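Local atomic coordinates of methylmalonyl-CoA carboxyltransferase 12S subunit (Propionibacterium freudenreichii, PDB entry 1ON3), a protein that catalyses transfer of the carboxyl group of methylmalonyl-CoA to the biotin of the 1.3S subunit, as the hexameric core of transcarboxylase. Residues E[279-284]-E[288-293]; E[305-310]-E[315-320]; E[331-336]-E[416-421]; E[352-357]-E[362-367]. All blocks are in the same frame, centred on the assembly; numbering follows the deposited sequence.

Interaction 1 (E[279-284]-E[288-293])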
loop_
_atom_site.group_PDB
_atom_site.type_symbol
_atom_site.label_atom_id
_atom_site.label_comp_id
_atom_site.label_asym_id
_atom_site.label_seq_id
_atom_site.Cartn_x
_atom_site.Cartn_y
_atom_site.Cartn_z
ATOM N N ARG E 279 -26.266 -40.559 -12.696
ATOM C CA ARG E 279 -26.760 -41.331 -11.560
ATOM C C ARG E 279 -26.257 -42.759 -11.602
ATOM O O ARG E 279 -26.267 -43.453 -10.588
ATOM C CB ARG E 279 -28.283 -41.393 -11.567
ATOM C CG ARG E 279 -28.988 -40.077 -11.381
ATOM C CD ARG E 279 -30.475 -40.276 -11.601
ATOM N NE ARG E 279 -31.201 -39.013 -11.526
ATOM C CZ ARG E 279 -32.411 -38.822 -12.040
ATOM N NH1 ARG E 279 -33.028 -39.816 -12.664
ATOM N NH2 ARG E 279 -32.996 -37.636 -11.944
ATOM N N ASP E 280 -25.809 -43.208 -12.770
ATOM C CA ASP E 280 -25.389 -44.603 -12.885
ATOM C C ASP E 280 -23.903 -44.899 -12.971
ATOM O O ASP E 280 -23.502 -46.063 -12.952
ATOM C CB ASP E 280 -26.100 -45.231 -14.084
ATOM C CG ASP E 280 -27.593 -44.959 -14.075
ATOM O OD1 ASP E 280 -28.228 -45.214 -13.034
ATOM O OD2 ASP E 280 -28.126 -44.487 -15.102
ATOM N N ILE E 281 -23.081 -43.864 -13.049
ATOM C CA ILE E 281 -21.648 -44.072 -13.171
ATOM C C ILE E 281 -21.011 -44.615 -11.903
ATOM O O ILE E 281 -20.192 -45.532 -11.964
ATOM C CB ILE E 281 -20.940 -42.766 -13.569
ATOM C CG1 ILE E 281 -21.499 -42.267 -14.902
ATOM C CG2 ILE E 281 -19.444 -43.002 -13.670
ATOM C CD1 ILE E 281 -21.043 -40.863 -15.291
ATOM N N VAL E 282 -21.392 -44.046 -10.762
ATOM C CA VAL E 282 -20.870 -44.454 -9.467
ATOM C C VAL E 282 -21.762 -45.535 -8.852
ATOM O O VAL E 282 -22.897 -45.269 -8.462
ATOM C CB VAL E 282 -20.804 -43.245 -8.496
ATOM C CG1 VAL E 282 -20.100 -43.641 -7.205
ATOM C CG2 VAL E 282 -20.096 -42.083 -9.166
ATOM N N PRO E 283 -21.250 -46.768 -8.747
ATOM C CA PRO E 283 -21.986 -47.907 -8.180
ATOM C C PRO E 283 -22.409 -47.658 -6.731
ATOM O O PRO E 283 -21.692 -46.994 -5.980
ATOM C CB PRO E 283 -20.973 -49.049 -8.265
ATOM C CG PRO E 283 -20.093 -48.655 -9.396
ATOM C CD PRO E 283 -19.898 -47.180 -9.153
ATOM N N ILE E 284 -23.568 -48.187 -6.336
ATOM C CA ILE E 284 -24.018 -48.028 -4.956
ATOM C C ILE E 284 -23.191 -49.011 -4.131
ATOM O O ILE E 284 -22.964 -48.810 -2.940
ATOM C CB ILE E 284 -25.544 -48.352 -4.796
ATOM C CG1 ILE E 284 -26.389 -47.369 -5.619
ATOM C CG2 ILE E 284 -25.959 -48.237 -3.344
ATOM C CD1 ILE E 284 -26.250 -45.917 -5.205
ATOM N N LYS E 288 -17.400 -51.878 -5.814
ATOM C CA LYS E 288 -17.121 -51.773 -7.243
ATOM C C LYS E 288 -16.539 -50.397 -7.536
ATOM O O LYS E 288 -17.040 -49.394 -7.033
ATOM C CB LYS E 288 -18.402 -51.945 -8.063
ATOM C CG LYS E 288 -19.105 -53.285 -7.916
ATOM C CD LYS E 288 -18.235 -54.429 -8.390
ATOM C CE LYS E 288 -19.072 -55.681 -8.645
ATOM N NZ LYS E 288 -19.976 -55.998 -7.504
ATOM N N GLY E 289 -15.484 -50.359 -8.340
ATOM C CA GLY E 289 -14.874 -49.091 -8.701
ATOM C C GLY E 289 -15.485 -48.583 -9.994
ATOM O O GLY E 289 -16.524 -49.074 -10.435
ATOM N N TYR E 290 -14.837 -47.603 -10.607
ATOM C CA TYR E 290 -15.302 -47.010 -11.855
ATOM C C TYR E 290 -14.232 -46.012 -12.266
ATOM O O TYR E 290 -13.286 -45.801 -11.520
ATOM C CB TYR E 290 -16.633 -46.278 -11.638
ATOM C CG TYR E 290 -16.579 -45.166 -10.610
ATOM C CD1 TYR E 290 -16.416 -43.829 -10.994
ATOM C CD2 TYR E 290 -16.686 -45.451 -9.246
ATOM C CE1 TYR E 290 -16.359 -42.805 -10.036
ATOM C CE2 TYR E 290 -16.639 -44.442 -8.286
ATOM C CZ TYR E 290 -16.475 -43.124 -8.681
ATOM O OH TYR E 290 -16.454 -42.139 -7.720
ATOM N N ASP E 291 -14.374 -45.416 -13.446
ATOM C CA ASP E 291 -13.408 -44.423 -13.914
ATOM C C ASP E 291 -14.024 -43.061 -13.651
ATOM O O ASP E 291 -15.034 -42.712 -14.256
ATOM C CB ASP E 291 -13.139 -44.564 -15.406
ATOM C CG ASP E 291 -11.916 -43.774 -15.851
ATOM O OD1 ASP E 291 -11.714 -42.649 -15.341
ATOM O OD2 ASP E 291 -11.166 -44.271 -16.719
ATOM N N VAL E 292 -13.418 -42.291 -12.754
ATOM C CA VAL E 292 -13.959 -40.986 -12.408
ATOM C C VAL E 292 -13.972 -39.991 -13.572
ATOM O O VAL E 292 -14.687 -38.998 -13.531
ATOM C CB VAL E 292 -13.198 -40.389 -11.190
ATOM C CG1 VAL E 292 -11.789 -39.953 -11.592
ATOM C CG2 VAL E 292 -13.991 -39.237 -10.595
ATOM N N ARG E 293 -13.196 -40.255 -14.618
ATOM C CA ARG E 293 -13.183 -39.345 -15.753
ATOM C C ARG E 293 -14.503 -39.448 -16.515
ATOM O O ARG E 293 -14.833 -38.573 -17.303
ATOM C CB ARG E 293 -11.984 -39.636 -16.662
ATOM C CG ARG E 293 -10.647 -39.246 -16.001
ATOM C CD ARG E 293 -9.457 -39.851 -16.730
ATOM N NE ARG E 293 -9.458 -41.315 -16.658
ATOM C CZ ARG E 293 -8.399 -42.077 -16.925
ATOM N NH1 ARG E 293 -7.245 -41.515 -17.279
ATOM N NH2 ARG E 293 -8.493 -43.399 -16.850
#

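Interaction 2 (E[305-310]-E[315-320])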
loop_
_atom_site.group_PDB
_atom_site.type_symbol
_atom_site.label_atom_id
_atom_site.label_comp_id
_atom_site.label_asym_id
_atom_site.label_seq_id
_atom_site.Cartn_x
_atom_site.Cartn_y
_atom_site.Cartn_z
ATOM N N TYR E 305 -11.246 -32.269 -21.704
ATOM C CA TYR E 305 -10.347 -32.037 -20.584
ATOM C C TYR E 305 -8.932 -32.416 -20.994
ATOM O O TYR E 305 -8.725 -33.252 -21.874
ATOM C CB TYR E 305 -10.789 -32.812 -19.316
ATOM C CG TYR E 305 -10.851 -34.326 -19.436
ATOM C CD1 TYR E 305 -12.021 -34.970 -19.843
ATOM C CD2 TYR E 305 -9.728 -35.115 -19.148
ATOM C CE1 TYR E 305 -12.070 -36.370 -19.961
ATOM C CE2 TYR E 305 -9.767 -36.506 -19.267
ATOM C CZ TYR E 305 -10.939 -37.126 -19.673
ATOM O OH TYR E 305 -10.968 -38.501 -19.795
ATOM N N LEU E 306 -7.960 -31.753 -20.387
ATOM C CA LEU E 306 -6.559 -32.036 -20.665
ATOM C C LEU E 306 -5.997 -32.570 -19.357
ATOM O O LEU E 306 -5.828 -31.814 -18.404
ATOM C CB LEU E 306 -5.823 -30.754 -21.069
ATOM C CG LEU E 306 -4.305 -30.924 -21.197
ATOM C CD1 LEU E 306 -3.993 -31.861 -22.357
ATOM C CD2 LEU E 306 -3.647 -29.569 -21.397
ATOM N N GLU E 307 -5.730 -33.872 -19.299
ATOM C CA GLU E 307 -5.225 -34.461 -18.068
ATOM C C GLU E 307 -3.743 -34.149 -17.850
ATOM O O GLU E 307 -2.942 -34.274 -18.773
ATOM C CB GLU E 307 -5.449 -35.981 -18.088
ATOM C CG GLU E 307 -5.600 -36.576 -16.703
ATOM C CD GLU E 307 -5.880 -38.073 -16.698
ATOM O OE1 GLU E 307 -6.420 -38.609 -17.698
ATOM O OE2 GLU E 307 -5.570 -38.715 -15.669
ATOM N N VAL E 308 -3.407 -33.728 -16.630
ATOM C CA VAL E 308 -2.039 -33.412 -16.241
ATOM C C VAL E 308 -1.484 -34.630 -15.480
ATOM O O VAL E 308 -2.179 -35.205 -14.637
ATOM C CB VAL E 308 -2.010 -32.154 -15.339
ATOM C CG1 VAL E 308 -0.569 -31.845 -14.880
ATOM C CG2 VAL E 308 -2.588 -30.962 -16.119
ATOM N N LYS E 309 -0.242 -35.014 -15.786
ATOM C CA LYS E 309 0.398 -36.182 -15.163
ATOM C C LYS E 309 -0.525 -37.406 -15.266
ATOM O O LYS E 309 -0.695 -38.161 -14.304
ATOM C CB LYS E 309 0.752 -35.893 -13.695
ATOM C CG LYS E 309 2.076 -35.132 -13.582
ATOM C CD LYS E 309 2.510 -34.773 -12.167
ATOM C CE LYS E 309 3.914 -34.133 -12.238
ATOM N NZ LYS E 309 4.447 -33.648 -10.937
ATOM N N ALA E 310 -1.101 -37.594 -16.451
ATOM C CA ALA E 310 -2.029 -38.705 -16.693
ATOM C C ALA E 310 -1.466 -40.090 -16.415
ATOM O O ALA E 310 -2.222 -41.003 -16.079
ATOM C CB ALA E 310 -2.542 -38.655 -18.120
ATOM N N ASN E 315 -4.087 -43.076 -9.234
ATOM C CA ASN E 315 -5.114 -43.250 -8.208
ATOM C C ASN E 315 -5.767 -41.887 -7.957
ATOM O O ASN E 315 -6.742 -41.774 -7.217
ATOM C CB ASN E 315 -4.509 -43.804 -6.900
ATOM C CG ASN E 315 -3.194 -43.136 -6.510
ATOM O OD1 ASN E 315 -2.306 -42.942 -7.345
ATOM N ND2 ASN E 315 -3.053 -42.807 -5.228
ATOM N N LEU E 316 -5.205 -40.852 -8.579
ATOM C CA LEU E 316 -5.737 -39.495 -8.469
ATOM C C LEU E 316 -5.634 -38.790 -9.812
ATOM O O LEU E 316 -4.590 -38.802 -10.455
ATOM C CB LEU E 316 -4.991 -38.673 -7.419
ATOM C CG LEU E 316 -5.645 -37.282 -7.314
ATOM C CD1 LEU E 316 -6.031 -37.008 -5.892
ATOM C CD2 LEU E 316 -4.731 -36.204 -7.878
ATOM N N VAL E 317 -6.725 -38.166 -10.230
ATOM C CA VAL E 317 -6.760 -37.459 -11.505
ATOM C C VAL E 317 -6.683 -35.944 -11.308
ATOM O O VAL E 317 -7.331 -35.408 -10.420
ATOM C CB VAL E 317 -8.081 -37.773 -12.265
ATOM C CG1 VAL E 317 -8.231 -36.863 -13.465
ATOM C CG2 VAL E 317 -8.103 -39.236 -12.707
ATOM N N THR E 318 -5.874 -35.270 -12.128
ATOM C CA THR E 318 -5.763 -33.803 -12.096
ATOM C C THR E 318 -5.907 -33.426 -13.565
ATOM O O THR E 318 -5.166 -33.933 -14.419
ATOM C CB THR E 318 -4.388 -33.299 -11.575
ATOM O OG1 THR E 318 -3.321 -33.992 -12.249
ATOM C CG2 THR E 318 -4.286 -33.490 -10.061
ATOM N N ALA E 319 -6.865 -32.556 -13.871
ATOM C CA ALA E 319 -7.085 -32.172 -15.257
ATOM C C ALA E 319 -7.648 -30.769 -15.425
ATOM O O ALA E 319 -8.403 -30.283 -14.590
ATOM C CB ALA E 319 -8.038 -33.177 -15.922
ATOM N N PHE E 320 -7.271 -30.123 -16.518
ATOM C CA PHE E 320 -7.803 -28.805 -16.820
ATOM C C PHE E 320 -9.056 -29.029 -17.671
ATOM O O PHE E 320 -9.094 -29.927 -18.520
ATOM C CB PHE E 320 -6.806 -27.977 -17.633
ATOM C CG PHE E 320 -5.683 -27.403 -16.826
ATOM C CD1 PHE E 320 -4.361 -27.722 -17.123
ATOM C CD2 PHE E 320 -5.937 -26.510 -15.792
ATOM C CE1 PHE E 320 -3.303 -27.145 -16.395
ATOM C CE2 PHE E 320 -4.898 -25.935 -15.063
ATOM C CZ PHE E 320 -3.580 -26.248 -15.363
HETATM O O HOH W 1 -4.114 -37.006 -13.886
#

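Interaction 3 (E[331-336]-E[416-421])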
loop_
_atom_site.group_PDB
_atom_site.type_symbol
_atom_site.label_atom_id
_atom_site.label_comp_id
_atom_site.label_asym_id
_atom_site.label_seq_id
_atom_site.Cartn_x
_atom_site.Cartn_y
_atom_site.Cartn_z
ATOM N N VAL E 331 -9.681 -32.011 -9.519
ATOM C CA VAL E 331 -8.884 -32.941 -8.708
ATOM C C VAL E 331 -9.904 -33.992 -8.272
ATOM O O VAL E 331 -10.866 -33.683 -7.571
ATOM C CB VAL E 331 -8.294 -32.223 -7.475
ATOM C CG1 VAL E 331 -7.401 -33.177 -6.674
ATOM C CG2 VAL E 331 -7.476 -31.003 -7.934
ATOM N N ALA E 332 -9.683 -35.233 -8.686
ATOM C CA ALA E 332 -10.633 -36.294 -8.410
ATOM C C ALA E 332 -9.985 -37.635 -8.065
ATOM O O ALA E 332 -9.006 -38.041 -8.693
ATOM C CB ALA E 332 -11.544 -36.452 -9.636
ATOM N N ASN E 333 -10.530 -38.329 -7.071
ATOM C CA ASN E 333 -9.976 -39.635 -6.722
ATOM C C ASN E 333 -10.405 -40.651 -7.778
ATOM O O ASN E 333 -11.481 -40.524 -8.371
ATOM C CB ASN E 333 -10.460 -40.066 -5.342
ATOM C CG ASN E 333 -10.309 -38.966 -4.310
ATOM O OD1 ASN E 333 -11.292 -38.349 -3.885
ATOM N ND2 ASN E 333 -9.072 -38.711 -3.903
ATOM N N GLN E 334 -9.573 -41.665 -8.001
ATOM C CA GLN E 334 -9.846 -42.698 -9.009
ATOM C C GLN E 334 -10.094 -44.063 -8.332
ATOM O O GLN E 334 -9.164 -44.838 -8.135
ATOM C CB GLN E 334 -8.645 -42.785 -9.965
ATOM C CG GLN E 334 -8.804 -43.765 -11.132
ATOM C CD GLN E 334 -9.954 -43.398 -12.044
ATOM O OE1 GLN E 334 -11.121 -43.569 -11.688
ATOM N NE2 GLN E 334 -9.631 -42.878 -13.228
ATOM N N PRO E 335 -11.361 -44.376 -7.997
ATOM C CA PRO E 335 -11.710 -45.639 -7.336
ATOM C C PRO E 335 -11.226 -46.905 -8.032
ATOM O O PRO E 335 -11.022 -47.933 -7.385
ATOM C CB PRO E 335 -13.239 -45.562 -7.239
ATOM C CG PRO E 335 -13.488 -44.092 -7.115
ATOM C CD PRO E 335 -12.574 -43.565 -8.205
ATOM N N SER E 336 -11.040 -46.826 -9.344
ATOM C CA SER E 336 -10.584 -47.972 -10.112
ATOM C C SER E 336 -9.093 -48.280 -9.975
ATOM O O SER E 336 -8.615 -49.258 -10.548
ATOM C CB SER E 336 -10.942 -47.771 -11.584
ATOM O OG SER E 336 -10.578 -46.469 -12.012
ATOM N N LEU E 416 -10.556 -34.543 4.239
ATOM C CA LEU E 416 -10.138 -33.172 4.497
ATOM C C LEU E 416 -9.116 -32.735 3.458
ATOM O O LEU E 416 -9.096 -31.578 3.046
ATOM C CB LEU E 416 -9.534 -33.050 5.901
ATOM C CG LEU E 416 -10.518 -33.414 7.025
ATOM C CD1 LEU E 416 -9.826 -33.243 8.375
ATOM C CD2 LEU E 416 -11.766 -32.515 6.926
ATOM N N ALA E 417 -8.272 -33.672 3.043
ATOM C CA ALA E 417 -7.229 -33.401 2.053
ATOM C C ALA E 417 -7.818 -33.081 0.684
ATOM O O ALA E 417 -7.137 -32.502 -0.163
ATOM C CB ALA E 417 -6.296 -34.588 1.950
ATOM N N MET E 418 -9.075 -33.468 0.470
ATOM C CA MET E 418 -9.750 -33.198 -0.791
ATOM C C MET E 418 -10.588 -31.922 -0.716
ATOM O O MET E 418 -11.559 -31.749 -1.457
ATOM C CB MET E 418 -10.625 -34.377 -1.206
ATOM C CG MET E 418 -9.844 -35.624 -1.612
ATOM S SD MET E 418 -8.838 -35.370 -3.092
ATOM C CE MET E 418 -10.119 -35.213 -4.344
ATOM N N CYS E 419 -10.200 -31.049 0.211
ATOM C CA CYS E 419 -10.815 -29.742 0.401
ATOM C C CYS E 419 -12.290 -29.695 0.799
ATOM O O CYS E 419 -13.159 -29.500 -0.053
ATOM C CB CYS E 419 -10.617 -28.899 -0.863
ATOM S SG CYS E 419 -10.824 -27.131 -0.603
ATOM N N ASN E 420 -12.574 -29.849 2.092
ATOM C CA ASN E 420 -13.956 -29.772 2.561
ATOM C C ASN E 420 -14.196 -28.317 2.983
ATOM O O ASN E 420 -13.334 -27.457 2.763
ATOM C CB ASN E 420 -14.173 -30.744 3.732
ATOM C CG ASN E 420 -13.714 -30.177 5.058
ATOM O OD1 ASN E 420 -12.681 -29.510 5.139
ATOM N ND2 ASN E 420 -14.482 -30.451 6.113
ATOM N N ARG E 421 -15.349 -28.023 3.585
ATOM C CA ARG E 421 -15.651 -26.652 3.999
ATOM C C ARG E 421 -14.601 -26.057 4.928
ATOM O O ARG E 421 -14.278 -24.870 4.854
ATOM C CB ARG E 421 -17.002 -26.610 4.715
ATOM C CG ARG E 421 -17.323 -25.268 5.326
ATOM C CD ARG E 421 -18.263 -24.501 4.439
ATOM N NE ARG E 421 -19.518 -25.229 4.292
ATOM C CZ ARG E 421 -20.358 -25.051 3.280
ATOM N NH1 ARG E 421 -20.072 -24.167 2.328
ATOM N NH2 ARG E 421 -21.477 -25.768 3.213
#

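Interaction 4 (E[352-357]-E[362-367])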
loop_
_atom_site.group_PDB
_atom_site.type_symbol
_atom_site.label_atom_id
_atom_site.label_comp_id
_atom_site.label_asym_id
_atom_site.label_seq_id
_atom_site.Cartn_x
_atom_site.Cartn_y
_atom_site.Cartn_z
ATOM N N GLU E 352 0.798 -29.938 -6.172
ATOM C CA GLU E 352 1.444 -29.110 -7.192
ATOM C C GLU E 352 0.373 -28.474 -8.082
ATOM O O GLU E 352 0.427 -27.277 -8.368
ATOM C CB GLU E 352 2.395 -29.941 -8.067
ATOM C CG GLU E 352 3.175 -29.085 -9.114
ATOM C CD GLU E 352 3.941 -29.929 -10.135
ATOM O OE1 GLU E 352 3.360 -30.886 -10.693
ATOM O OE2 GLU E 352 5.124 -29.632 -10.388
ATOM N N PHE E 353 -0.601 -29.277 -8.506
ATOM C CA PHE E 353 -1.676 -28.792 -9.373
ATOM C C PHE E 353 -2.475 -27.707 -8.658
ATOM O O PHE E 353 -2.772 -26.661 -9.238
ATOM C CB PHE E 353 -2.598 -29.955 -9.763
ATOM C CG PHE E 353 -3.627 -29.606 -10.813
ATOM C CD1 PHE E 353 -3.240 -29.324 -12.123
ATOM C CD2 PHE E 353 -4.991 -29.607 -10.503
ATOM C CE1 PHE E 353 -4.198 -29.055 -13.119
ATOM C CE2 PHE E 353 -5.958 -29.336 -11.495
ATOM C CZ PHE E 353 -5.558 -29.063 -12.801
ATOM N N VAL E 354 -2.830 -27.960 -7.401
ATOM C CA VAL E 354 -3.582 -26.990 -6.608
ATOM C C VAL E 354 -2.804 -25.672 -6.465
ATOM O O VAL E 354 -3.366 -24.605 -6.670
ATOM C CB VAL E 354 -3.910 -27.550 -5.202
ATOM C CG1 VAL E 354 -4.393 -26.427 -4.268
ATOM C CG2 VAL E 354 -4.985 -28.649 -5.312
ATOM N N ASN E 355 -1.516 -25.734 -6.129
ATOM C CA ASN E 355 -0.735 -24.493 -5.993
ATOM C C ASN E 355 -0.660 -23.741 -7.313
ATOM O O ASN E 355 -0.758 -22.510 -7.338
ATOM C CB ASN E 355 0.692 -24.770 -5.504
ATOM C CG ASN E 355 0.733 -25.247 -4.069
ATOM O OD1 ASN E 355 -0.083 -24.825 -3.242
ATOM N ND2 ASN E 355 1.696 -26.116 -3.755
ATOM N N PHE E 356 -0.500 -24.465 -8.415
ATOM C CA PHE E 356 -0.426 -23.793 -9.709
ATOM C C PHE E 356 -1.736 -23.066 -10.044
ATOM O O PHE E 356 -1.728 -21.893 -10.414
ATOM C CB PHE E 356 -0.129 -24.780 -10.843
ATOM C CG PHE E 356 -0.125 -24.131 -12.190
ATOM C CD1 PHE E 356 0.989 -23.401 -12.618
ATOM C CD2 PHE E 356 -1.282 -24.124 -12.974
ATOM C CE1 PHE E 356 0.943 -22.663 -13.806
ATOM C CE2 PHE E 356 -1.338 -23.391 -14.151
ATOM C CZ PHE E 356 -0.221 -22.657 -14.566
ATOM N N CYS E 357 -2.854 -23.780 -9.933
ATOM C CA CYS E 357 -4.157 -23.194 -10.236
ATOM C C CYS E 357 -4.377 -21.975 -9.370
ATOM O O CYS E 357 -4.833 -20.941 -9.862
ATOM C CB CYS E 357 -5.285 -24.214 -10.024
ATOM S SG CYS E 357 -5.339 -25.512 -11.302
ATOM N N ILE E 362 -7.187 -19.929 -11.294
ATOM C CA ILE E 362 -8.023 -20.975 -11.891
ATOM C C ILE E 362 -8.792 -21.693 -10.766
ATOM O O ILE E 362 -8.176 -22.321 -9.897
ATOM C CB ILE E 362 -7.124 -21.999 -12.626
ATOM C CG1 ILE E 362 -6.358 -21.287 -13.747
ATOM C CG2 ILE E 362 -7.953 -23.179 -13.157
ATOM C CD1 ILE E 362 -5.394 -22.173 -14.495
ATOM N N PRO E 363 -10.139 -21.609 -10.759
ATOM C CA PRO E 363 -10.919 -22.280 -9.703
ATOM C C PRO E 363 -10.619 -23.772 -9.655
ATOM O O PRO E 363 -10.259 -24.373 -10.662
ATOM C CB PRO E 363 -12.372 -22.021 -10.106
ATOM C CG PRO E 363 -12.295 -20.711 -10.831
ATOM C CD PRO E 363 -11.031 -20.885 -11.681
ATOM N N LEU E 364 -10.807 -24.354 -8.477
ATOM C CA LEU E 364 -10.545 -25.761 -8.231
ATOM C C LEU E 364 -11.820 -26.527 -7.909
ATOM O O LEU E 364 -12.556 -26.174 -6.981
ATOM C CB LEU E 364 -9.551 -25.895 -7.067
ATOM C CG LEU E 364 -8.107 -25.540 -7.465
ATOM C CD1 LEU E 364 -7.306 -25.114 -6.255
ATOM C CD2 LEU E 364 -7.481 -26.716 -8.180
ATOM N N VAL E 365 -12.052 -27.589 -8.667
ATOM C CA VAL E 365 -13.225 -28.434 -8.495
ATOM C C VAL E 365 -12.780 -29.836 -8.098
ATOM O O VAL E 365 -12.007 -30.482 -8.810
ATOM C CB VAL E 365 -14.044 -28.513 -9.809
ATOM C CG1 VAL E 365 -15.240 -29.458 -9.637
ATOM C CG2 VAL E 365 -14.521 -27.117 -10.200
ATOM N N GLN E 366 -13.261 -30.287 -6.946
ATOM C CA GLN E 366 -12.935 -31.616 -6.422
ATOM C C GLN E 366 -14.101 -32.594 -6.562
ATOM O O GLN E 366 -15.257 -32.228 -6.319
ATOM C CB GLN E 366 -12.575 -31.543 -4.923
ATOM C CG GLN E 366 -11.247 -30.845 -4.584
ATOM C CD GLN E 366 -11.234 -29.381 -4.996
ATOM O OE1 GLN E 366 -10.400 -28.966 -5.800
ATOM N NE2 GLN E 366 -12.160 -28.592 -4.441
ATOM N N LEU E 367 -13.785 -33.826 -6.960
ATOM C CA LEU E 367 -14.775 -34.905 -7.058
ATOM C C LEU E 367 -14.222 -35.947 -6.082
ATOM O O LEU E 367 -13.163 -36.534 -6.313
ATOM C CB LEU E 367 -14.847 -35.462 -8.479
ATOM C CG LEU E 367 -15.253 -34.444 -9.545
ATOM C CD1 LEU E 367 -15.316 -35.161 -10.903
ATOM C CD2 LEU E 367 -16.595 -33.796 -9.194
#

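Interaction 1 (E[279-284]-E[288-293])
The ring of Y290 stands against the V282-P283 corner, with V282 over one face. V282 CA sits 4.3 Å above the ring plane near its centre. The methyl CG2 makes a CH-pi contact, 4.2 Å from the centroid of the Y290 ring and 26° off its normal, while CG1 comes down on CE2 of the same ring. P283 CD and the carbonyl oxygen of I281 approach obliquely, P283 CD reaching 3.6 Å from Y290 CD2. CB of the tyrosine already points toward the other segment, and chi1 59°, with CG between the backbone N and carbonyl carbon, sets the ring beside V282 and P283; its OH hydrogen-bonds D369. This is the loop joining helix 278-281 to helix 293-299 in the C-terminal carboxyltransferase region, folded back so that P283 CB also rests on K288 CB (3.9 Å). A leucine in place of Y290 would probably strip V282 of its flat partner and leave the D369 carboxylate without this hydroxyl. The other flat group is the guanidinium of R293, whose edge faces the D291 carboxylate nearly in its own plane. R293 forms a side-on two-nitrogen salt bridge, NE taking the syn lone pair of D291 OD1 and NH2 bonding D291 OD2 (2.8 Å). D291 OD1 also accepts from the backbone N of R293 at 2.9 Å, a capping bond at the start of helix 293-299.

Interaction 2 (E[305-310]-E[315-320])
E307 and V317 cross at about a right angle on one face of a beta hairpin, strand 305-308 against strand 316-323, at the end of a seven-stranded mixed sheet. The glutamate chain is extended, and E307 OE2 is 3.9 Å from both V317 CG1 and V317 CG2, while OE1 goes to a salt bridge with R293. A319 shares this face, its CB near Y305 CD2. On the other face V308 and F320 meet at a slant: V308 CG2, beside the backbone N, lies 3.8 Å from F320 CD1. The ladder between the strands is antiparallel. L306 N bonds F320 O (2.8 Å, 164°) and F320 N returns a bond to L306 O. V308 N also bonds T318 O, and a water sits beside this end of the hairpin. It accepts from T318 N at 3.0 Å, and it lies 2.9 Å from E307 OE2 and 2.7 Å from V308 O.

Interaction 3 (E[331-336]-E[416-421])
Strand 326-333, an inner strand of the sheet of the crotonase-like C-terminal half, is met here by the loop that follows helix 412-416. That helix starts at G412 and G413, which line a methylmalonyl-CoA pocket, and the M418 side chain is about 12 Å from a bound methylmalonyl-CoA. M418 makes the whole contact from the loop side, without a hydrogen bond to the strand. Its chain is folded, bent at chi2 (-64°) and again at chi3 (-69°), which brings SD and CE up against the end of the N333 amide. N333 comes from the opposite direction. Its OD1 already accepts from the backbone N of D369, a bond that holds the amide in place beside the sulfur. M418 CE then touches V331 at two points, 4.1 Å from CG1 and 3.6 Å from the carbonyl O, while M391 and V368 also pack on M418. Closest of all are the amide atoms: N333 OD1 is 3.4 Å from M418 CE, and N333 ND2 is 3.4 Å from M418 SD.

Interaction 4 (E[352-357]-E[362-367])
L364 reaches from its strand to V354 and C357 on helix 352-357, its CB already directed at the helix. CG, anti to the carbonyl carbon (chi1 -75°), comes 4.0 Å from C357 CB. There the chain forks. CD1 crosses to V354, at 3.8 Å from V354 CG1, and also nears that residue's carbonyl oxygen. CD2 goes the other way, 3.8 Å from C357 CB and about as near to SG, with the F353 ring obliquely beyond it. An alanine at L364 would probably open a gap between V354 and C357 and leave the cysteine side chain less firmly packed. The sulfur itself sits above one face of the F353 ring, offset toward the rim. Near the C-terminal end of helix 344-359, I362 N donates a straight bond to C357 O (2.9 Å, 169°), and the two CB atoms of C357 and I362 are 3.9 Å apart; the buried carbonyl oxygen of I362 has no partner. This is the second half of a beta-alpha-beta crossover: strand 326-333 leads to helix 344-359, and the helix leads into strand 364-370, parallel to strand 326-333. Helix 384-397 packs beside V354, and F320 of strand 316-323 packs on C357 and I362.

How the interactions relate
All four contacts belong to the C-terminal carboxyltransferase half, and interactions 2, 3 and 4 reach one mixed sheet. Interactions 1, 2 and 3 follow one another along the chain, and interaction 4 is nested in the long loop closed by interaction 3. Strands 305-308, 316-323, 326-333 and 364-370 lie side by side in that order, with V317 N bonded to A332 O and V331 N to V365 O. The centres of interactions 2, 3 and 4 are 11 to 13 Å apart; that of interaction 1 is 15 to 22 Å from them. Q334 ties interaction 1 to the sheet through V292 N and D291 OD1. Salt bridges R293-E307 and K309-E352 join loop to hairpin and hairpin to crossover helix.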